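Local coordinates for protein phenolic acid decarboxylase (Sedimentibacter hydroxybenzoicus, PDB 7AE5) that catalyses the reversible, non-oxidative decarboxylation of 4-hydroxybenzoate and 3,4-dihydroxybenzoate in a prenylated-FMN-dependent reaction, detoxifying phenolic compounds under anaerobic conditions, at residues C[32-37]-C[130-135]; C[51-56]-C[63-68]. All coordinates share one frame; numbering follows the deposited sequence.

Contact 1 of 2, residues C[32-37]-C[130-135]; sequences PDIAAA and PLYRIN
Ile34, in the first turn of helix 33-43, lays its CG2 methyl over one face of the Tyr132 ring in a CH-pi contact, 3.6 Å from the ring centroid. The methyl sits toward the rim, with Tyr132 CZ the nearest ring carbon at 3.4 Å from Ile34 CG2. A chi1 of 60° sets Tyr132 CG between its backbone N and carbonyl carbon, and from there the ring meets the Ile34 side chain at about a right angle. Beta branching suits Ile34 to this place: CG2 takes the phenol end of the ring while CD1, on the other branch, reaches Tyr132 CD1 at 4.0 Å. The small Ala35 fits a tight spot, its CB 3.0 Å from Ile134 O. This is the close-packed part. The rest of the interface is polar and bridged by solvent. A water oxygen 3.1 Å from Ala35 N accepts its hydrogen and donates to Arg133 O. A second water takes Ile34 O as acceptor and makes only a weak bond to Tyr132 OH, which is also weakly bonded to Asn307. An alanine in place of Tyr132 would probably leave Ile34 CG2 facing a gap and the second water without its phenol partner. Arg133 turns outward to Protein ShdD, bonding Ser34 O of that chain and forming a salt bridge with its Glu39. The contact thus joins the N-terminal domain to the loop between strands 117-119 and 142-143 of the Rift-related domain, with Phe305 of strand 304-306 against Tyr132 and Phe53 of strand 50-53 against Ile34.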
ATOM      1  N   PRO C  32      36.273  34.322   9.792  1.00 64.69           N
ATOM      2  CA  PRO C  32      34.950  33.726   9.982  1.00 62.76           C
ATOM      3  C   PRO C  32      34.510  33.741  11.443  1.00 59.52           C
ATOM      4  O   PRO C  32      33.653  32.948  11.825  1.00 58.08           O
ATOM      5  CB  PRO C  32      35.160  32.296   9.492  1.00 64.98           C
ATOM      6  CG  PRO C  32      36.585  31.994   9.886  1.00 66.36           C
ATOM      7  CD  PRO C  32      37.342  33.314   9.906  1.00 66.79           C
ATOM      8  N   ASP C  33      35.078  34.653  12.236  1.00 62.26           N
ATOM      9  CA  ASP C  33      34.930  34.581  13.688  1.00 60.21           C
ATOM     10  C   ASP C  33      33.480  34.766  14.123  1.00 57.75           C
ATOM     11  O   ASP C  33      32.935  33.937  14.862  1.00 56.75           O
ATOM     12  CB  ASP C  33      35.825  35.624  14.357  1.00 60.29           C
ATOM     13  CG  ASP C  33      37.282  35.212  14.385  1.00 62.58           C
ATOM     14  OD1 ASP C  33      37.561  33.998  14.293  1.00 63.43           O
ATOM     15  OD2 ASP C  33      38.148  36.105  14.502  1.00 64.63           O
ATOM     16  N   ILE C  34      32.843  35.856  13.688  1.00 54.42           N
ATOM     17  CA  ILE C  34      31.522  36.200  14.210  1.00 52.10           C
ATOM     18  C   ILE C  34      30.501  35.131  13.841  1.00 51.84           C
ATOM     19  O   ILE C  34      29.678  34.722  14.672  1.00 50.69           O
ATOM     20  CB  ILE C  34      31.090  37.591  13.710  1.00 51.00           C
ATOM     21  CG1 ILE C  34      32.021  38.669  14.265  1.00 52.16           C
ATOM     22  CG2 ILE C  34      29.660  37.882  14.128  1.00 48.79           C
ATOM     23  CD1 ILE C  34      31.815  40.030  13.639  1.00 53.26           C
ATOM     24  N   ALA C  35      30.536  34.661  12.594  1.00 49.05           N
ATOM     25  CA  ALA C  35      29.606  33.619  12.175  1.00 49.04           C
ATOM     26  C   ALA C  35      29.894  32.299  12.880  1.00 49.34           C
ATOM     27  O   ALA C  35      28.964  31.608  13.316  1.00 48.29           O
ATOM     28  CB  ALA C  35      29.672  33.443  10.662  1.00 51.15           C
ATOM     29  N   ALA C  36      31.174  31.930  13.000  1.00 55.32           N
ATOM     30  CA  ALA C  36      31.523  30.689  13.681  1.00 55.10           C
ATOM     31  C   ALA C  36      31.105  30.717  15.142  1.00 53.51           C
ATOM     32  O   ALA C  36      30.753  29.675  15.706  1.00 52.99           O
ATOM     33  CB  ALA C  36      33.024  30.421  13.567  1.00 56.86           C
ATOM     34  N   ALA C  37      31.138  31.893  15.772  1.00 57.12           N
ATOM     35  CA  ALA C  37      30.652  32.003  17.143  1.00 56.33           C
ATOM     36  C   ALA C  37      29.139  31.849  17.203  1.00 55.76           C
ATOM     37  O   ALA C  37      28.612  31.198  18.112  1.00 56.08           O
ATOM     38  CB  ALA C  37      31.086  33.335  17.749  1.00 56.09           C
ATOM     39  N   PRO C 130      29.345  46.850  11.933  1.00 63.14           N
ATOM     40  CA  PRO C 130      30.428  45.902  11.643  1.00 62.77           C
ATOM     41  C   PRO C 130      29.933  44.759  10.769  1.00 59.91           C
ATOM     42  O   PRO C 130      29.550  43.697  11.272  1.00 59.21           O
ATOM     43  CB  PRO C 130      30.858  45.413  13.033  1.00 64.66           C
ATOM     44  CG  PRO C 130      30.294  46.415  13.997  1.00 66.65           C
ATOM     45  CD  PRO C 130      29.035  46.914  13.370  1.00 64.94           C
ATOM     46  N   LEU C 131      29.933  44.975   9.457  1.00 57.79           N
ATOM     47  CA  LEU C 131      29.358  44.019   8.523  1.00 56.53           C
ATOM     48  C   LEU C 131      30.344  42.898   8.212  1.00 56.92           C
ATOM     49  O   LEU C 131      31.552  43.124   8.099  1.00 57.82           O
ATOM     50  CB  LEU C 131      28.939  44.729   7.237  1.00 55.82           C
ATOM     51  CG  LEU C 131      27.713  45.633   7.390  1.00 55.60           C
ATOM     52  CD1 LEU C 131      27.698  46.717   6.322  1.00 55.62           C
ATOM     53  CD2 LEU C 131      26.433  44.810   7.347  1.00 54.64           C
ATOM     54  N   TYR C 132      29.811  41.688   8.062  1.00 49.07           N
ATOM     55  CA  TYR C 132      30.619  40.489   7.901  1.00 49.82           C
ATOM     56  C   TYR C 132      29.844  39.484   7.059  1.00 48.98           C
ATOM     57  O   TYR C 132      28.652  39.656   6.792  1.00 47.67           O
ATOM     58  CB  TYR C 132      30.990  39.889   9.260  1.00 50.81           C
ATOM     59  CG  TYR C 132      29.787  39.487  10.082  1.00 50.26           C
ATOM     60  CD1 TYR C 132      29.072  40.430  10.811  1.00 50.06           C
ATOM     61  CD2 TYR C 132      29.361  38.166  10.125  1.00 50.15           C
ATOM     62  CE1 TYR C 132      27.969  40.066  11.559  1.00 49.86           C
ATOM     63  CE2 TYR C 132      28.262  37.794  10.869  1.00 49.70           C
ATOM     64  CZ  TYR C 132      27.568  38.745  11.583  1.00 49.64           C
ATOM     65  OH  TYR C 132      26.474  38.368  12.325  1.00 49.49           O
ATOM     66  N   ARG C 133      30.532  38.424   6.644  1.00 49.42           N
ATOM     67  CA  ARG C 133      29.910  37.367   5.855  1.00 49.03           C
ATOM     68  C   ARG C 133      29.389  36.278   6.787  1.00 49.03           C
ATOM     69  O   ARG C 133      30.158  35.687   7.553  1.00 50.36           O
ATOM     70  CB  ARG C 133      30.889  36.783   4.839  1.00 50.46           C
ATOM     71  CG  ARG C 133      30.187  36.053   3.706  1.00 50.11           C
ATOM     72  CD  ARG C 133      31.156  35.334   2.783  1.00 52.01           C
ATOM     73  NE  ARG C 133      32.049  36.250   2.082  1.00 52.63           N
ATOM     74  CZ  ARG C 133      31.695  36.989   1.040  1.00 51.79           C
ATOM     75  NH1 ARG C 133      30.456  36.980   0.574  1.00 50.18           N
ATOM     76  NH2 ARG C 133      32.607  37.753   0.448  1.00 52.56           N
ATOM     77  N   ILE C 134      28.086  36.010   6.707  1.00 48.67           N
ATOM     78  CA  ILE C 134      27.454  35.069   7.629  1.00 48.48           C
ATOM     79  C   ILE C 134      27.802  33.633   7.254  1.00 49.63           C
ATOM     80  O   ILE C 134      28.206  32.834   8.104  1.00 50.75           O
ATOM     81  CB  ILE C 134      25.933  35.294   7.660  1.00 46.31           C
ATOM     82  CG1 ILE C 134      25.625  36.775   7.892  1.00 45.60           C
ATOM     83  CG2 ILE C 134      25.289  34.431   8.734  1.00 45.94           C
ATOM     84  CD1 ILE C 134      24.153  37.094   7.917  1.00 43.40           C
ATOM     85  N   ASN C 135      27.641  33.278   5.986  1.00 41.22           N
ATOM     86  CA  ASN C 135      27.993  31.945   5.526  1.00 42.76           C
ATOM     87  C   ASN C 135      28.973  32.039   4.367  1.00 44.22           C
ATOM     88  O   ASN C 135      29.091  33.075   3.706  1.00 43.62           O
ATOM     89  CB  ASN C 135      26.748  31.144   5.127  1.00 41.79           C
ATOM     90  CG  ASN C 135      26.132  30.411   6.306  1.00 41.35           C
ATOM     91  OD1 ASN C 135      26.805  29.642   6.993  1.00 42.87           O
ATOM     92  ND2 ASN C 135      24.849  30.653   6.548  1.00 39.14           N
TER
HETATM   93  O   HOH W   1      26.717  35.373  13.767  1.00 57.14           O
HETATM   94  O   HOH W   2      31.885  35.754  10.073  1.00 50.35           O

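Contact 2 of 2, residues C[51-56]-C[63-68]; sequences VFFEKI and VVTNVH
Val63 O accepts the shortest bond of this pairing, 2.7 Å from Phe53 N, with the donor nearly along the C=O axis and an N-H...O angle of 171°. The bond belongs to an antiparallel beta hairpin, strands 50-53 and 62-65, at the middle of a four-stranded mixed sheet in the N-terminal domain. The same oxygen also receives a CA-H...O contact from Phe52 CA. Phe53 and Val63 form a hydrogen-bonded pair, closed by the longer return bond from Val63 N to Phe53 O at 3.2 Å. Val51 and Thr65 make the other such pair, their two bonds each 2.9 Å, N to O: Val51 N to Thr65 O and Thr65 N to Val51 O. Between them Phe52 and Val64 are a non-hydrogen-bonded pair, where Val64 CA approaches Val51 O in a second CA-H...O contact. Val51, Phe53, Val63 and Thr65 project from one face of the sheet, and the first three of these pack on helix 33-43. Beta-branched Val51 and Val63 favour the extended backbone and turn methyls to the helix. With CG anti to its carbonyl carbon (chi1 -58°), Phe53 meets Val63 CG1 through CD1, and its ring edge meets Thr65 CG2; Thr65 OG1, turned to another partner, bonds Asn307 O. The other face carries Phe52 and Val64, which cross obliquely and meet at Phe52 CD2 and Val64 CB, 3.8 Å apart; both touch Leu12 of helix 8-17. The Phe52 ring, partly exposed, also makes a cation-pi contact with Arg23. Further along, the Ile56 side chain turns toward the hairpin and crosses that of Val63 at about a right angle, its CD1 lying 3.9 Å from Val63 CG2.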
ATOM      1  N   VAL C  51      26.007  36.140  22.130  1.00 53.23           N
ATOM      2  CA  VAL C  51      27.439  36.403  22.106  1.00 52.73           C
ATOM      3  C   VAL C  51      27.654  37.853  21.694  1.00 52.43           C
ATOM      4  O   VAL C  51      27.163  38.285  20.645  1.00 51.12           O
ATOM      5  CB  VAL C  51      28.177  35.438  21.164  1.00 52.50           C
ATOM      6  CG1 VAL C  51      29.655  35.763  21.125  1.00 52.87           C
ATOM      7  CG2 VAL C  51      27.964  34.001  21.615  1.00 53.83           C
ATOM      8  N   PHE C  52      28.387  38.596  22.520  1.00 61.94           N
ATOM      9  CA  PHE C  52      28.601  40.027  22.338  1.00 63.13           C
ATOM     10  C   PHE C  52      30.072  40.272  22.026  1.00 64.82           C
ATOM     11  O   PHE C  52      30.946  39.916  22.823  1.00 66.70           O
ATOM     12  CB  PHE C  52      28.174  40.792  23.591  1.00 64.95           C
ATOM     13  CG  PHE C  52      28.107  42.282  23.408  1.00 66.16           C
ATOM     14  CD1 PHE C  52      29.225  43.072  23.619  1.00 68.61           C
ATOM     15  CD2 PHE C  52      26.920  42.894  23.040  1.00 65.18           C
ATOM     16  CE1 PHE C  52      29.162  44.444  23.457  1.00 69.97           C
ATOM     17  CE2 PHE C  52      26.851  44.266  22.877  1.00 66.56           C
ATOM     18  CZ  PHE C  52      27.974  45.041  23.086  1.00 68.92           C
ATOM     19  N   PHE C  53      30.340  40.878  20.871  1.00 61.02           N
ATOM     20  CA  PHE C  53      31.697  41.197  20.443  1.00 62.96           C
ATOM     21  C   PHE C  53      31.947  42.685  20.650  1.00 65.25           C
ATOM     22  O   PHE C  53      31.306  43.520  20.003  1.00 64.72           O
ATOM     23  CB  PHE C  53      31.921  40.823  18.979  1.00 61.69           C
ATOM     24  CG  PHE C  53      31.682  39.375  18.678  1.00 59.57           C
ATOM     25  CD1 PHE C  53      30.412  38.917  18.378  1.00 57.01           C
ATOM     26  CD2 PHE C  53      32.730  38.470  18.690  1.00 60.50           C
ATOM     27  CE1 PHE C  53      30.190  37.589  18.097  1.00 55.37           C
ATOM     28  CE2 PHE C  53      32.512  37.138  18.408  1.00 58.84           C
ATOM     29  CZ  PHE C  53      31.241  36.699  18.112  1.00 56.29           C
ATOM     30  N   GLU C  54      32.884  43.013  21.538  1.00 64.24           N
ATOM     31  CA  GLU C  54      33.175  44.414  21.809  1.00 65.88           C
ATOM     32  C   GLU C  54      34.116  45.018  20.775  1.00 66.42           C
ATOM     33  O   GLU C  54      34.044  46.223  20.510  1.00 67.04           O
ATOM     34  CB  GLU C  54      33.770  44.566  23.210  1.00 68.23           C
ATOM     35  N   LYS C  55      34.992  44.212  20.179  1.00 71.15           N
ATOM     36  CA  LYS C  55      36.019  44.708  19.271  1.00 72.03           C
ATOM     37  C   LYS C  55      36.069  43.830  18.031  1.00 70.49           C
ATOM     38  O   LYS C  55      36.326  42.626  18.130  1.00 70.17           O
ATOM     39  CB  LYS C  55      37.387  44.743  19.958  1.00 74.54           C
ATOM     40  N   ILE C  56      35.831  44.435  16.870  1.00 56.64           N
ATOM     41  CA  ILE C  56      35.949  43.769  15.578  1.00 55.52           C
ATOM     42  C   ILE C  56      36.966  44.541  14.748  1.00 56.96           C
ATOM     43  O   ILE C  56      36.872  45.769  14.633  1.00 57.62           O
ATOM     44  CB  ILE C  56      34.594  43.679  14.853  1.00 53.27           C
ATOM     45  CG1 ILE C  56      33.573  42.934  15.716  1.00 51.99           C
ATOM     46  CG2 ILE C  56      34.751  42.984  13.511  1.00 52.35           C
ATOM     47  CD1 ILE C  56      32.597  43.839  16.436  1.00 51.93           C
ATOM     48  N   VAL C  63      28.963  44.119  17.912  1.00 52.56           N
ATOM     49  CA  VAL C  63      28.114  43.106  17.292  1.00 50.51           C
ATOM     50  C   VAL C  63      27.585  42.189  18.386  1.00 50.15           C
ATOM     51  O   VAL C  63      28.323  41.819  19.306  1.00 51.26           O
ATOM     52  CB  VAL C  63      28.879  42.290  16.226  1.00 49.90           C
ATOM     53  CG1 VAL C  63      28.136  41.001  15.882  1.00 48.16           C
ATOM     54  CG2 VAL C  63      29.085  43.113  14.977  1.00 49.97           C
ATOM     55  N   VAL C  64      26.305  41.832  18.297  1.00 50.36           N
ATOM     56  CA  VAL C  64      25.702  40.839  19.175  1.00 49.87           C
ATOM     57  C   VAL C  64      24.911  39.855  18.320  1.00 47.96           C
ATOM     58  O   VAL C  64      24.244  40.249  17.356  1.00 47.09           O
ATOM     59  CB  VAL C  64      24.816  41.491  20.263  1.00 50.64           C
ATOM     60  CG1 VAL C  64      23.550  42.089  19.667  1.00 49.79           C
ATOM     61  CG2 VAL C  64      24.481  40.484  21.358  1.00 50.64           C
ATOM     62  N   THR C  65      25.014  38.570  18.652  1.00 48.51           N
ATOM     63  CA  THR C  65      24.386  37.521  17.862  1.00 46.83           C
ATOM     64  C   THR C  65      23.819  36.454  18.788  1.00 46.45           C
ATOM     65  O   THR C  65      24.156  36.387  19.972  1.00 47.59           O
ATOM     66  CB  THR C  65      25.376  36.896  16.865  1.00 46.60           C
ATOM     67  OG1 THR C  65      24.662  36.110  15.904  1.00 45.04           O
ATOM     68  CG2 THR C  65      26.384  36.017  17.589  1.00 47.47           C
ATOM     69  N   ASN C  66      22.946  35.615  18.221  1.00 46.26           N
ATOM     70  CA  ASN C  66      22.255  34.554  18.961  1.00 45.70           C
ATOM     71  C   ASN C  66      21.440  35.129  20.118  1.00 46.42           C
ATOM     72  O   ASN C  66      21.347  34.533  21.194  1.00 46.94           O
ATOM     73  CB  ASN C  66      23.233  33.486  19.457  1.00 46.23           C
ATOM     74  CG  ASN C  66      22.581  32.123  19.609  1.00 45.18           C
ATOM     75  OD1 ASN C  66      21.845  31.675  18.730  1.00 43.71           O
ATOM     76  ND2 ASN C  66      22.843  31.460  20.730  1.00 46.04           N
ATOM     77  N   VAL C  67      20.841  36.300  19.891  1.00 43.19           N
ATOM     78  CA  VAL C  67      20.066  36.960  20.937  1.00 44.13           C
ATOM     79  C   VAL C  67      18.824  36.144  21.280  1.00 43.30           C
ATOM     80  O   VAL C  67      18.487  35.969  22.457  1.00 44.16           O
ATOM     81  CB  VAL C  67      19.708  38.393  20.504  1.00 44.62           C
ATOM     82  CG1 VAL C  67      18.726  39.021  21.479  1.00 45.61           C
ATOM     83  CG2 VAL C  67      20.966  39.242  20.381  1.00 45.72           C
ATOM     84  N   HIS C  68      18.131  35.630  20.267  1.00 47.24           N
ATOM     85  CA  HIS C  68      16.940  34.811  20.455  1.00 47.90           C
ATOM     86  C   HIS C  68      17.244  33.316  20.498  1.00 47.27           C
ATOM     87  O   HIS C  68      16.310  32.512  20.549  1.00 47.82           O
ATOM     88  CB  HIS C  68      15.930  35.073  19.332  1.00 48.67           C
ATOM     89  CG  HIS C  68      15.205  36.379  19.447  1.00 49.53           C
ATOM     90  ND1 HIS C  68      15.772  37.579  19.080  1.00 49.23           N
ATOM     91  CD2 HIS C  68      13.949  36.668  19.862  1.00 50.59           C
ATOM     92  CE1 HIS C  68      14.903  38.554  19.277  1.00 49.98           C
ATOM     93  NE2 HIS C  68      13.788  38.027  19.751  1.00 50.71           N
TER

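How the contacts relate
Contact 2 is nested in the loop that contact 1 closes, and their centres lie about 10 Å apart. The helix of contact 1 rests on the hairpin face of contact 2 that bears Phe53 and Val63: Ala37 CB lies 3.4 Å from Phe53 CZ, and Ile34 CG2 3.9 Å from Val63 CG1. Ile34 therefore serves both contacts, and segment 130-135 joins where Pro130 CB comes within 3.5 Å of Val63 CG2. Both contacts touch the second subunit, whose Trp467 packs on Ala37 and Phe53. Contact 1 is nearer the cofactor site: the Ile134 side chain is about 8 Å from that of Arg168, predicted to bind prenylated FMN, whereas contact 2 lies away from the cofactor and metal sites.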